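Local structure of thiosulfate sulfurtransferase (Pseudomonas aeruginosa, 1YT8) at residues L132-V137 with T226-Q231; T187-N192 with I211-A216; R417-Q422 with A483-D488. The protein probably transfers sulfur from thiosulfate to cyanide, in the manner of rhodaneses, using a single chain that repeats the rhodanese-like domain. All coordinates share one frame; numbering follows the deposited sequence.

Contact 1 (L132-V137 with T226-Q231); sequences LAAEEV and TLAGQQ
A134 presses its methyl group against that of A228, CB to CB at 3.7 Å, where the first turn of helix 134-142 meets the loop leaving helix 221-227. Alanine suits both places: each CB points at the other segment, and a short side chain lets the two backbones come close. E135 reaches the same methyl from the next position. Its CG stands anti to the carbonyl carbon, a bend at chi2 (85°) brings CD near A228, and OE2 comes to 3.6 Å from A228 CB. That oxygen also receives a short hydrogen bond of 2.6 Å from a water, which donates again to A228 O at 3.1 Å, so one water links the carboxylate to the backbone across the contact.

Q230 adds a second patch. Extended beyond CG, it lays its amide against the backbone of A134 and E135, with Q230 CD 3.7 Å from A134 O, and it crosses the side chain of E135 at about a right angle. The side chain of Q230 also touches W225, as do A134 and V137.

Each helix end carries its own capping feature. A133 is the N-cap; its N donates to E136 OE1 at 2.9 Å in an almost straight bond, the half of a capping box that an alanine N-cap can make. At the other end G229 adopts positive phi (78°), which glycine tolerates easily, and G229 N bonds back to T226 O. R501 takes up the carbonyls of T226 and L227 at this helix end. The whole is a helix N-terminus packed beside a Schellman motif, joining helices 134-142 and 221-227 of one rhodanese-like domain.

Contact 2 (T187-N192 with I211-A216); sequences TRVIVN and IPNPVA
V189 uses both its N-H and its C=O on the neighbouring strand: V189 N donates to P214 O at 3.0 Å, nearly straight at 170°, and V189 O accepts from A216 N at 3.1 Å. The next bond runs from V191 N to A216 O, 3.0 Å. One residue thus bonds to the two that flank its partner V215, the pattern of parallel strands, and CA-H...O contacts such as V215 CA to V189 O at 3.3 Å fill in between.

On one face V189 and V215 meet through their CG1 methyls, 4.2 Å apart. Both CG1 atoms lie anti to the backbone N (chi1 172° and -164°), and V189 turns its other branch, CG2, to N213 CB at 3.9 Å. Branched valines suit a strand buried in this way. The opposite face carries I190 and A216, where the small alanine lies beside L132 of the edge strand.

Where the strands begin, P214 has no N-H to offer, yet its carbonyl serves twice. Besides V189 N, it accepts from a water that in turn takes the hydrogen of R188 NE, in the plane of the guanidinium at its edge. A bend at chi3 sets NE where it meets this water, while the side chains of R188 and P214 cross at about a right angle and touch CG to CG at 3.9 Å.

Strand 188-192 is central in the five-stranded parallel sheet and leads straight into C193, the first of the pocket residues 193-198 around the sulfite ion. N192 ND2 is bonded to D151 of strand 147-151, which flanks it on the side away from 215-218. Helix 197-208 connects the two strands as a beta-alpha-beta crossover, laying T203 and L206 over the face of V189 and V215.

Contact 3 (R417-Q422 with A483-D488); sequences RSQLKQ and ASPRID
The closest CA atoms, those of Q419 and S484, are 7.1 Å apart, and no direct hydrogen bond joins the two segments, so side chains and a water bridge the gap. Q419 does most of this. Its chain runs out fully extended beyond CG and crosses the side chain of P485 obliquely, with Q419 CD 4.3 Å from P485 CD. The end of the side chain lies against I487 CD1, and the side chains of Q419 and I487 cross at about a right angle. Glutamine suits the site because it is long enough to span the gap and offers a flat group to apolar neighbours.

Q419 is also the N-cap of helix 420-427, which follows strand 413-414 in the last rhodanese-like domain, while 483-488 belongs to the irregular chain leading on to helix 501-512. That chain turns at R486, the centre of an inverse gamma turn, with a weak bond from I487 N to P485 O.

A water is hydrogen-bonded to Q419 O at 2.9 Å and to S484 OG at 2.7 Å; the same hydroxyl is bonded to L416 N. Nearby, R417 forms a salt bridge with E52, S418 OG bonds to E31, and the I487 backbone bonds to D33, with E52, E31 and D33 all belonging to the first rhodanese-like domain.

How the contacts relate
From the N terminus, the chain passes through the first rhodanese-like domain and then opens contact 1 at 132-137. Before 226-231 closes that loop, contact 2 opens and closes within it, 187-192 with 211-216, so the inner beta-alpha-beta unit is enclosed by the outer pairing of helix ends. They touch through L132, which joins the edge strand to strands 188-192 and 215-218, and through V137 of helix 134-142, whose CG1 lies 4.2 Å from I190 CD1. Contact 3 follows in series, its centre about 41 Å from that of contact 1 and 47 Å from that of contact 2, tying the last rhodanese-like domain to the chain beyond it.

Contact 1 (L132-V137 with T226-Q231)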
ATOM      1  N   LEU A 132     -20.683  -1.331  17.134  1.00 14.64           N
ATOM      2  CA  LEU A 132     -21.424  -2.420  17.763  1.00 14.27           C
ATOM      3  C   LEU A 132     -20.450  -3.530  18.115  1.00 14.05           C
ATOM      4  O   LEU A 132     -19.543  -3.830  17.343  1.00 15.36           O
ATOM      5  CB  LEU A 132     -22.478  -2.970  16.803  1.00 14.10           C
ATOM      6  CG  LEU A 132     -23.662  -2.061  16.496  1.00 14.81           C
ATOM      7  CD1 LEU A 132     -24.451  -2.623  15.319  1.00 16.91           C
ATOM      8  CD2 LEU A 132     -24.537  -1.945  17.734  1.00 16.06           C
ATOM      9  N   ALA A 133     -20.633  -4.137  19.281  1.00 16.07           N
ATOM     10  CA  ALA A 133     -19.760  -5.224  19.707  1.00 14.67           C
ATOM     11  C   ALA A 133     -20.023  -6.446  18.844  1.00 14.17           C
ATOM     12  O   ALA A 133     -21.127  -6.620  18.328  1.00 13.51           O
ATOM     13  CB  ALA A 133     -20.014  -5.565  21.173  1.00 15.85           C
ATOM     14  N   ALA A 134     -19.010  -7.293  18.685  1.00 14.00           N
ATOM     15  CA  ALA A 134     -19.174  -8.515  17.904  1.00 14.42           C
ATOM     16  C   ALA A 134     -20.405  -9.279  18.398  1.00 13.28           C
ATOM     17  O   ALA A 134     -21.183  -9.816  17.604  1.00 13.11           O
ATOM     18  CB  ALA A 134     -17.940  -9.390  18.042  1.00 10.38           C
ATOM     19  N   GLU A 135     -20.578  -9.315  19.716  1.00 15.03           N
ATOM     20  CA  GLU A 135     -21.707 -10.018  20.319  1.00 14.97           C
ATOM     21  C   GLU A 135     -23.042  -9.383  19.966  1.00 14.30           C
ATOM     22  O   GLU A 135     -24.049 -10.079  19.819  1.00 14.45           O
ATOM     23  CB  GLU A 135     -21.561 -10.073  21.846  1.00 16.74           C
ATOM     24  CG  GLU A 135     -20.402 -10.930  22.342  1.00 17.90           C
ATOM     25  CD  GLU A 135     -19.075 -10.190  22.381  1.00 17.22           C
ATOM     26  OE1 GLU A 135     -19.013  -9.022  21.939  1.00 16.74           O
ATOM     27  OE2 GLU A 135     -18.086 -10.782  22.860  1.00 21.20           O
ATOM     28  N   GLU A 136     -23.061  -8.060  19.842  1.00 16.18           N
ATOM     29  CA  GLU A 136     -24.301  -7.377  19.498  1.00 14.02           C
ATOM     30  C   GLU A 136     -24.689  -7.685  18.059  1.00 15.26           C
ATOM     31  O   GLU A 136     -25.866  -7.878  17.756  1.00 11.91           O
ATOM     32  CB  GLU A 136     -24.155  -5.865  19.685  1.00 17.20           C
ATOM     33  CG  GLU A 136     -24.074  -5.434  21.141  1.00 20.03           C
ATOM     34  CD  GLU A 136     -23.946  -3.934  21.299  1.00 24.18           C
ATOM     35  OE1 GLU A 136     -22.886  -3.383  20.922  1.00 22.19           O
ATOM     36  OE2 GLU A 136     -24.910  -3.305  21.795  1.00 24.91           O
ATOM     37  N   VAL A 137     -23.697  -7.727  17.173  1.00 14.61           N
ATOM     38  CA  VAL A 137     -23.959  -8.018  15.768  1.00 11.81           C
ATOM     39  C   VAL A 137     -24.389  -9.476  15.626  1.00 12.70           C
ATOM     40  O   VAL A 137     -25.267  -9.797  14.826  1.00 12.25           O
ATOM     41  CB  VAL A 137     -22.713  -7.733  14.904  1.00 12.65           C
ATOM     42  CG1 VAL A 137     -22.984  -8.082  13.436  1.00 12.68           C
ATOM     43  CG2 VAL A 137     -22.337  -6.262  15.036  1.00 12.68           C
ATOM     44  N   THR A 226     -13.433 -13.163  15.927  1.00 15.56           N
ATOM     45  CA  THR A 226     -12.707 -14.345  16.376  1.00 16.86           C
ATOM     46  C   THR A 226     -12.491 -14.296  17.885  1.00 17.09           C
ATOM     47  O   THR A 226     -12.711 -15.288  18.581  1.00 16.46           O
ATOM     48  CB  THR A 226     -11.337 -14.448  15.676  1.00 16.48           C
ATOM     49  OG1 THR A 226     -11.542 -14.600  14.268  1.00 19.95           O
ATOM     50  CG2 THR A 226     -10.543 -15.636  16.204  1.00 19.01           C
ATOM     51  N   LEU A 227     -12.074 -13.139  18.391  1.00 16.52           N
ATOM     52  CA  LEU A 227     -11.836 -12.989  19.824  1.00 17.28           C
ATOM     53  C   LEU A 227     -13.116 -13.215  20.624  1.00 18.73           C
ATOM     54  O   LEU A 227     -13.068 -13.628  21.783  1.00 19.80           O
ATOM     55  CB  LEU A 227     -11.270 -11.597  20.129  1.00 18.06           C
ATOM     56  CG  LEU A 227      -9.897 -11.273  19.532  1.00 18.04           C
ATOM     57  CD1 LEU A 227      -9.515  -9.835  19.877  1.00 17.45           C
ATOM     58  CD2 LEU A 227      -8.857 -12.249  20.063  1.00 18.46           C
ATOM     59  N   ALA A 228     -14.259 -12.946  20.000  1.00 18.16           N
ATOM     60  CA  ALA A 228     -15.549 -13.134  20.657  1.00 18.77           C
ATOM     61  C   ALA A 228     -15.960 -14.602  20.590  1.00 18.69           C
ATOM     62  O   ALA A 228     -16.989 -15.000  21.146  1.00 19.70           O
ATOM     63  CB  ALA A 228     -16.608 -12.259  19.988  1.00 19.49           C
ATOM     64  N   GLY A 229     -15.150 -15.402  19.900  1.00 19.27           N
ATOM     65  CA  GLY A 229     -15.427 -16.823  19.767  1.00 18.82           C
ATOM     66  C   GLY A 229     -16.505 -17.130  18.748  1.00 18.77           C
ATOM     67  O   GLY A 229     -17.107 -18.205  18.771  1.00 21.08           O
ATOM     68  N   GLN A 230     -16.751 -16.190  17.847  1.00 17.79           N
ATOM     69  CA  GLN A 230     -17.766 -16.373  16.822  1.00 16.50           C
ATOM     70  C   GLN A 230     -17.159 -16.940  15.540  1.00 17.99           C
ATOM     71  O   GLN A 230     -15.942 -16.979  15.395  1.00 18.21           O
ATOM     72  CB  GLN A 230     -18.490 -15.047  16.602  1.00 16.31           C
ATOM     73  CG  GLN A 230     -19.297 -14.695  17.844  1.00 15.32           C
ATOM     74  CD  GLN A 230     -19.723 -13.253  17.920  1.00 15.82           C
ATOM     75  OE1 GLN A 230     -19.622 -12.498  16.948  1.00 16.49           O
ATOM     76  NE2 GLN A 230     -20.217 -12.859  19.088  1.00 13.64           N
ATOM     77  N   GLN A 231     -18.010 -17.383  14.623  1.00 19.99           N
ATOM     78  CA  GLN A 231     -17.551 -18.023  13.393  1.00 19.46           C
ATOM     79  C   GLN A 231     -17.468 -17.157  12.140  1.00 16.84           C
ATOM     80  O   GLN A 231     -18.417 -16.475  11.774  1.00 15.58           O
ATOM     81  CB  GLN A 231     -18.441 -19.241  13.114  1.00 23.08           C
ATOM     82  CG  GLN A 231     -18.041 -20.086  11.908  1.00 30.79           C
ATOM     83  CD  GLN A 231     -16.715 -20.796  12.104  1.00 34.08           C
ATOM     84  OE1 GLN A 231     -16.473 -21.405  13.149  1.00 37.43           O
ATOM     85  NE2 GLN A 231     -15.852 -20.734  11.092  1.00 35.48           N
TER
HETATM   86  O   HOH W   1     -18.172 -13.357  23.440  1.00 22.29           O

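Contact 2 (T187-N192 with I211-A216)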
ATOM      1  N   THR A 187     -33.354  -0.215   7.455  1.00 17.51           N
ATOM      2  CA  THR A 187     -32.277  -1.207   7.409  1.00 16.48           C
ATOM      3  C   THR A 187     -30.972  -0.694   8.015  1.00 15.99           C
ATOM      4  O   THR A 187     -30.444   0.341   7.598  1.00 14.79           O
ATOM      5  CB  THR A 187     -31.984  -1.653   5.954  1.00 16.61           C
ATOM      6  OG1 THR A 187     -33.161  -2.230   5.384  1.00 15.19           O
ATOM      7  CG2 THR A 187     -30.862  -2.688   5.917  1.00 16.10           C
ATOM      8  N   ARG A 188     -30.454  -1.425   8.998  1.00 14.81           N
ATOM      9  CA  ARG A 188     -29.196  -1.043   9.629  1.00 15.67           C
ATOM     10  C   ARG A 188     -28.053  -1.334   8.671  1.00 14.56           C
ATOM     11  O   ARG A 188     -28.078  -2.328   7.945  1.00 12.82           O
ATOM     12  CB  ARG A 188     -28.952  -1.846  10.908  1.00 19.91           C
ATOM     13  CG  ARG A 188     -30.028  -1.725  11.960  1.00 25.34           C
ATOM     14  CD  ARG A 188     -29.535  -2.267  13.290  1.00 28.77           C
ATOM     15  NE  ARG A 188     -28.340  -1.552  13.710  1.00 33.89           N
ATOM     16  CZ  ARG A 188     -28.060  -1.219  14.964  1.00 32.19           C
ATOM     17  NH1 ARG A 188     -28.890  -1.534  15.947  1.00 32.70           N
ATOM     18  NH2 ARG A 188     -26.947  -0.554  15.227  1.00 31.06           N
ATOM     19  N   VAL A 189     -27.051  -0.463   8.675  1.00 14.32           N
ATOM     20  CA  VAL A 189     -25.876  -0.655   7.841  1.00 13.07           C
ATOM     21  C   VAL A 189     -24.700  -0.763   8.797  1.00 14.37           C
ATOM     22  O   VAL A 189     -24.446   0.141   9.599  1.00 14.84           O
ATOM     23  CB  VAL A 189     -25.668   0.517   6.854  1.00 12.69           C
ATOM     24  CG1 VAL A 189     -24.328   0.368   6.128  1.00 13.50           C
ATOM     25  CG2 VAL A 189     -26.797   0.530   5.831  1.00 13.56           C
ATOM     26  N   ILE A 190     -24.011  -1.895   8.725  1.00 13.18           N
ATOM     27  CA  ILE A 190     -22.862  -2.174   9.573  1.00 13.32           C
ATOM     28  C   ILE A 190     -21.644  -2.332   8.670  1.00 12.71           C
ATOM     29  O   ILE A 190     -21.680  -3.101   7.710  1.00 15.06           O
ATOM     30  CB  ILE A 190     -23.086  -3.481  10.361  1.00 11.49           C
ATOM     31  CG1 ILE A 190     -24.330  -3.342  11.245  1.00 12.91           C
ATOM     32  CG2 ILE A 190     -21.858  -3.805  11.205  1.00 13.91           C
ATOM     33  CD1 ILE A 190     -24.789  -4.644  11.880  1.00 13.68           C
ATOM     34  N   VAL A 191     -20.575  -1.595   8.963  1.00 12.56           N
ATOM     35  CA  VAL A 191     -19.357  -1.670   8.158  1.00 11.59           C
ATOM     36  C   VAL A 191     -18.246  -2.360   8.949  1.00 12.42           C
ATOM     37  O   VAL A 191     -18.029  -2.050  10.122  1.00 15.13           O
ATOM     38  CB  VAL A 191     -18.853  -0.255   7.748  1.00 11.41           C
ATOM     39  CG1 VAL A 191     -17.646  -0.382   6.819  1.00 11.14           C
ATOM     40  CG2 VAL A 191     -19.974   0.541   7.063  1.00  9.16           C
ATOM     41  N   ASN A 192     -17.546  -3.299   8.311  1.00 11.40           N
ATOM     42  CA  ASN A 192     -16.454  -3.991   8.982  1.00 12.42           C
ATOM     43  C   ASN A 192     -15.210  -4.035   8.112  1.00 12.51           C
ATOM     44  O   ASN A 192     -15.257  -3.765   6.916  1.00 13.52           O
ATOM     45  CB  ASN A 192     -16.828  -5.447   9.321  1.00 12.56           C
ATOM     46  CG  ASN A 192     -16.657  -6.395   8.131  1.00 13.60           C
ATOM     47  OD1 ASN A 192     -17.566  -6.571   7.319  1.00 11.89           O
ATOM     48  ND2 ASN A 192     -15.472  -6.999   8.018  1.00 11.18           N
ATOM     49  N   ILE A 211     -26.709   9.482   5.023  1.00 22.39           N
ATOM     50  CA  ILE A 211     -27.736   8.506   4.661  1.00 21.83           C
ATOM     51  C   ILE A 211     -28.737   8.379   5.808  1.00 20.87           C
ATOM     52  O   ILE A 211     -28.392   8.592   6.969  1.00 19.41           O
ATOM     53  CB  ILE A 211     -27.137   7.116   4.350  1.00 22.68           C
ATOM     54  CG1 ILE A 211     -26.487   6.524   5.601  1.00 22.64           C
ATOM     55  CG2 ILE A 211     -26.120   7.234   3.225  1.00 23.07           C
ATOM     56  CD1 ILE A 211     -26.111   5.060   5.437  1.00 18.78           C
ATOM     57  N   PRO A 212     -29.996   8.030   5.496  1.00 20.05           N
ATOM     58  CA  PRO A 212     -31.042   7.887   6.515  1.00 20.41           C
ATOM     59  C   PRO A 212     -30.948   6.648   7.415  1.00 20.57           C
ATOM     60  O   PRO A 212     -31.528   6.623   8.504  1.00 19.36           O
ATOM     61  CB  PRO A 212     -32.320   7.901   5.683  1.00 22.11           C
ATOM     62  CG  PRO A 212     -31.899   7.185   4.446  1.00 20.21           C
ATOM     63  CD  PRO A 212     -30.549   7.811   4.147  1.00 21.60           C
ATOM     64  N   ASN A 213     -30.214   5.630   6.971  1.00 18.71           N
ATOM     65  CA  ASN A 213     -30.070   4.391   7.740  1.00 17.36           C
ATOM     66  C   ASN A 213     -29.234   4.533   9.003  1.00 17.69           C
ATOM     67  O   ASN A 213     -28.297   5.330   9.052  1.00 17.71           O
ATOM     68  CB  ASN A 213     -29.382   3.310   6.902  1.00 16.10           C
ATOM     69  CG  ASN A 213     -30.012   3.122   5.548  1.00 17.08           C
ATOM     70  OD1 ASN A 213     -30.790   2.190   5.330  1.00 18.96           O
ATOM     71  ND2 ASN A 213     -29.675   4.004   4.623  1.00 14.17           N
ATOM     72  N   PRO A 214     -29.569   3.760  10.050  1.00 17.76           N
ATOM     73  CA  PRO A 214     -28.770   3.848  11.273  1.00 18.62           C
ATOM     74  C   PRO A 214     -27.485   3.105  10.898  1.00 19.91           C
ATOM     75  O   PRO A 214     -27.545   1.981  10.392  1.00 21.21           O
ATOM     76  CB  PRO A 214     -29.621   3.098  12.300  1.00 19.44           C
ATOM     77  CG  PRO A 214     -30.370   2.098  11.463  1.00 21.45           C
ATOM     78  CD  PRO A 214     -30.746   2.895  10.236  1.00 17.64           C
ATOM     79  N   VAL A 215     -26.334   3.734  11.114  1.00 19.22           N
ATOM     80  CA  VAL A 215     -25.055   3.131  10.745  1.00 19.04           C
ATOM     81  C   VAL A 215     -24.122   2.915  11.928  1.00 16.95           C
ATOM     82  O   VAL A 215     -24.151   3.665  12.902  1.00 19.44           O
ATOM     83  CB  VAL A 215     -24.306   4.017   9.716  1.00 21.48           C
ATOM     84  CG1 VAL A 215     -23.198   3.218   9.046  1.00 20.66           C
ATOM     85  CG2 VAL A 215     -25.276   4.566   8.687  1.00 21.68           C
ATOM     86  N   ALA A 216     -23.290   1.884  11.837  1.00 14.85           N
ATOM     87  CA  ALA A 216     -22.334   1.591  12.898  1.00 13.78           C
ATOM     88  C   ALA A 216     -21.226   0.688  12.391  1.00 13.01           C
ATOM     89  O   ALA A 216     -21.411  -0.085  11.450  1.00 11.66           O
ATOM     90  CB  ALA A 216     -23.039   0.926  14.088  1.00 14.67           C
TER
HETATM   91  O   HOH W   2     -26.312  -0.081  12.110  1.00 19.94           O

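Contact 3 (R417-Q422 with A483-D488)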
ATOM      1  N   ARG A 417      17.956  -9.011  -2.064  1.00 15.19           N
ATOM      2  CA  ARG A 417      18.905  -8.242  -2.848  1.00 17.93           C
ATOM      3  C   ARG A 417      19.743  -7.336  -1.949  1.00 18.10           C
ATOM      4  O   ARG A 417      20.902  -7.047  -2.251  1.00 20.21           O
ATOM      5  CB  ARG A 417      18.175  -7.399  -3.894  1.00 16.82           C
ATOM      6  CG  ARG A 417      19.121  -6.596  -4.769  1.00 18.95           C
ATOM      7  CD  ARG A 417      18.370  -5.752  -5.766  1.00 21.20           C
ATOM      8  NE  ARG A 417      19.255  -4.821  -6.457  1.00 21.30           N
ATOM      9  CZ  ARG A 417      18.851  -3.672  -6.984  1.00 23.05           C
ATOM     10  NH1 ARG A 417      17.574  -3.318  -6.897  1.00 20.81           N
ATOM     11  NH2 ARG A 417      19.723  -2.869  -7.583  1.00 18.77           N
ATOM     12  N   SER A 418      19.155  -6.911  -0.833  1.00 17.97           N
ATOM     13  CA  SER A 418      19.818  -6.021   0.117  1.00 17.74           C
ATOM     14  C   SER A 418      20.880  -6.698   0.977  1.00 17.16           C
ATOM     15  O   SER A 418      21.627  -6.024   1.682  1.00 15.94           O
ATOM     16  CB  SER A 418      18.778  -5.364   1.034  1.00 15.51           C
ATOM     17  OG  SER A 418      18.131  -6.328   1.848  1.00 14.59           O
ATOM     18  N   GLN A 419      20.943  -8.027   0.917  1.00 17.09           N
ATOM     19  CA  GLN A 419      21.917  -8.782   1.701  1.00 15.88           C
ATOM     20  C   GLN A 419      22.636  -9.824   0.847  1.00 15.94           C
ATOM     21  O   GLN A 419      22.879 -10.948   1.293  1.00 15.99           O
ATOM     22  CB  GLN A 419      21.212  -9.468   2.880  1.00 17.75           C
ATOM     23  CG  GLN A 419      20.582  -8.494   3.869  1.00 18.89           C
ATOM     24  CD  GLN A 419      19.985  -9.177   5.087  1.00 20.10           C
ATOM     25  OE1 GLN A 419      20.378 -10.288   5.450  1.00 20.19           O
ATOM     26  NE2 GLN A 419      19.047  -8.501   5.741  1.00 18.23           N
ATOM     27  N   LEU A 420      22.992  -9.438  -0.374  1.00 15.48           N
ATOM     28  CA  LEU A 420      23.664 -10.347  -1.292  1.00 16.28           C
ATOM     29  C   LEU A 420      25.049 -10.808  -0.844  1.00 17.02           C
ATOM     30  O   LEU A 420      25.419 -11.960  -1.072  1.00 15.79           O
ATOM     31  CB  LEU A 420      23.757  -9.717  -2.685  1.00 15.58           C
ATOM     32  CG  LEU A 420      22.484  -9.764  -3.536  1.00 15.19           C
ATOM     33  CD1 LEU A 420      22.682  -8.949  -4.802  1.00 15.35           C
ATOM     34  CD2 LEU A 420      22.150 -11.217  -3.880  1.00 17.22           C
ATOM     35  N   LYS A 421      25.818  -9.924  -0.218  1.00 16.56           N
ATOM     36  CA  LYS A 421      27.154 -10.306   0.223  1.00 18.08           C
ATOM     37  C   LYS A 421      27.066 -11.520   1.137  1.00 19.17           C
ATOM     38  O   LYS A 421      27.741 -12.530   0.924  1.00 16.35           O
ATOM     39  CB  LYS A 421      27.833  -9.152   0.963  1.00 19.28           C
ATOM     40  CG  LYS A 421      29.252  -9.469   1.418  1.00 24.98           C
ATOM     41  CD  LYS A 421      29.883  -8.278   2.124  1.00 30.04           C
ATOM     42  CE  LYS A 421      31.337  -8.551   2.496  1.00 32.12           C
ATOM     43  NZ  LYS A 421      31.471  -9.676   3.464  1.00 34.90           N
ATOM     44  N   GLN A 422      26.215 -11.417   2.151  1.00 18.91           N
ATOM     45  CA  GLN A 422      26.032 -12.503   3.103  1.00 19.15           C
ATOM     46  C   GLN A 422      25.480 -13.764   2.440  1.00 17.39           C
ATOM     47  O   GLN A 422      25.925 -14.873   2.733  1.00 17.74           O
ATOM     48  CB  GLN A 422      25.090 -12.056   4.222  1.00 20.61           C
ATOM     49  CG  GLN A 422      24.890 -13.103   5.304  1.00 25.70           C
ATOM     50  CD  GLN A 422      23.894 -12.666   6.363  1.00 28.85           C
ATOM     51  OE1 GLN A 422      22.733 -12.374   6.062  1.00 30.87           O
ATOM     52  NE2 GLN A 422      24.343 -12.622   7.610  1.00 30.19           N
ATOM     53  N   ALA A 483      18.807 -18.432   1.670  1.00 14.95           N
ATOM     54  CA  ALA A 483      20.150 -17.911   1.880  1.00 15.04           C
ATOM     55  C   ALA A 483      20.115 -16.568   2.604  1.00 15.91           C
ATOM     56  O   ALA A 483      21.157 -15.975   2.886  1.00 17.32           O
ATOM     57  CB  ALA A 483      20.864 -17.770   0.541  1.00 14.00           C
ATOM     58  N   SER A 484      18.906 -16.096   2.894  1.00 16.77           N
ATOM     59  CA  SER A 484      18.694 -14.831   3.597  1.00 17.30           C
ATOM     60  C   SER A 484      17.534 -15.023   4.565  1.00 16.33           C
ATOM     61  O   SER A 484      16.732 -15.936   4.404  1.00 17.18           O
ATOM     62  CB  SER A 484      18.321 -13.712   2.613  1.00 15.71           C
ATOM     63  OG  SER A 484      19.361 -13.428   1.696  1.00 14.68           O
ATOM     64  N   PRO A 485      17.429 -14.162   5.590  1.00 18.97           N
ATOM     65  CA  PRO A 485      16.331 -14.285   6.556  1.00 19.15           C
ATOM     66  C   PRO A 485      15.032 -13.750   5.944  1.00 18.14           C
ATOM     67  O   PRO A 485      15.057 -12.764   5.212  1.00 17.42           O
ATOM     68  CB  PRO A 485      16.815 -13.435   7.727  1.00 19.27           C
ATOM     69  CG  PRO A 485      17.567 -12.330   7.030  1.00 19.62           C
ATOM     70  CD  PRO A 485      18.364 -13.091   5.984  1.00 19.72           C
ATOM     71  N   ARG A 486      13.902 -14.397   6.235  1.00 17.90           N
ATOM     72  CA  ARG A 486      12.622 -13.944   5.690  1.00 18.11           C
ATOM     73  C   ARG A 486      12.079 -12.737   6.443  1.00 16.92           C
ATOM     74  O   ARG A 486      11.201 -12.869   7.295  1.00 18.70           O
ATOM     75  CB  ARG A 486      11.574 -15.064   5.720  1.00 17.82           C
ATOM     76  CG  ARG A 486      11.800 -16.167   4.706  1.00 19.77           C
ATOM     77  CD  ARG A 486      10.629 -17.146   4.669  1.00 19.18           C
ATOM     78  NE  ARG A 486       9.412 -16.551   4.121  1.00 20.49           N
ATOM     79  CZ  ARG A 486       8.277 -17.219   3.927  1.00 20.46           C
ATOM     80  NH1 ARG A 486       8.204 -18.505   4.240  1.00 20.03           N
ATOM     81  NH2 ARG A 486       7.219 -16.609   3.405  1.00 17.92           N
ATOM     82  N   ILE A 487      12.604 -11.562   6.119  1.00 15.78           N
ATOM     83  CA  ILE A 487      12.167 -10.325   6.755  1.00 14.33           C
ATOM     84  C   ILE A 487      11.602  -9.358   5.717  1.00 15.56           C
ATOM     85  O   ILE A 487      11.386  -8.180   6.013  1.00 14.96           O
ATOM     86  CB  ILE A 487      13.342  -9.625   7.471  1.00 14.24           C
ATOM     87  CG1 ILE A 487      14.470  -9.353   6.467  1.00 12.24           C
ATOM     88  CG2 ILE A 487      13.827 -10.482   8.632  1.00 14.05           C
ATOM     89  CD1 ILE A 487      15.612  -8.516   7.021  1.00 12.45           C
ATOM     90  N   ASP A 488      11.355  -9.856   4.507  1.00 15.28           N
ATOM     91  CA  ASP A 488      10.851  -9.003   3.443  1.00 15.73           C
ATOM     92  C   ASP A 488       9.385  -8.606   3.577  1.00 15.40           C
ATOM     93  O   ASP A 488       8.927  -7.698   2.886  1.00 16.47           O
ATOM     94  CB  ASP A 488      11.132  -9.633   2.063  1.00 15.23           C
ATOM     95  CG  ASP A 488      10.481 -10.998   1.870  1.00 14.72           C
ATOM     96  OD1 ASP A 488      10.336 -11.761   2.845  1.00 17.06           O
ATOM     97  OD2 ASP A 488      10.140 -11.321   0.712  1.00 17.46           O
TER
HETATM   98  O   HOH W   3      21.531 -12.766   3.163  1.00 20.31           O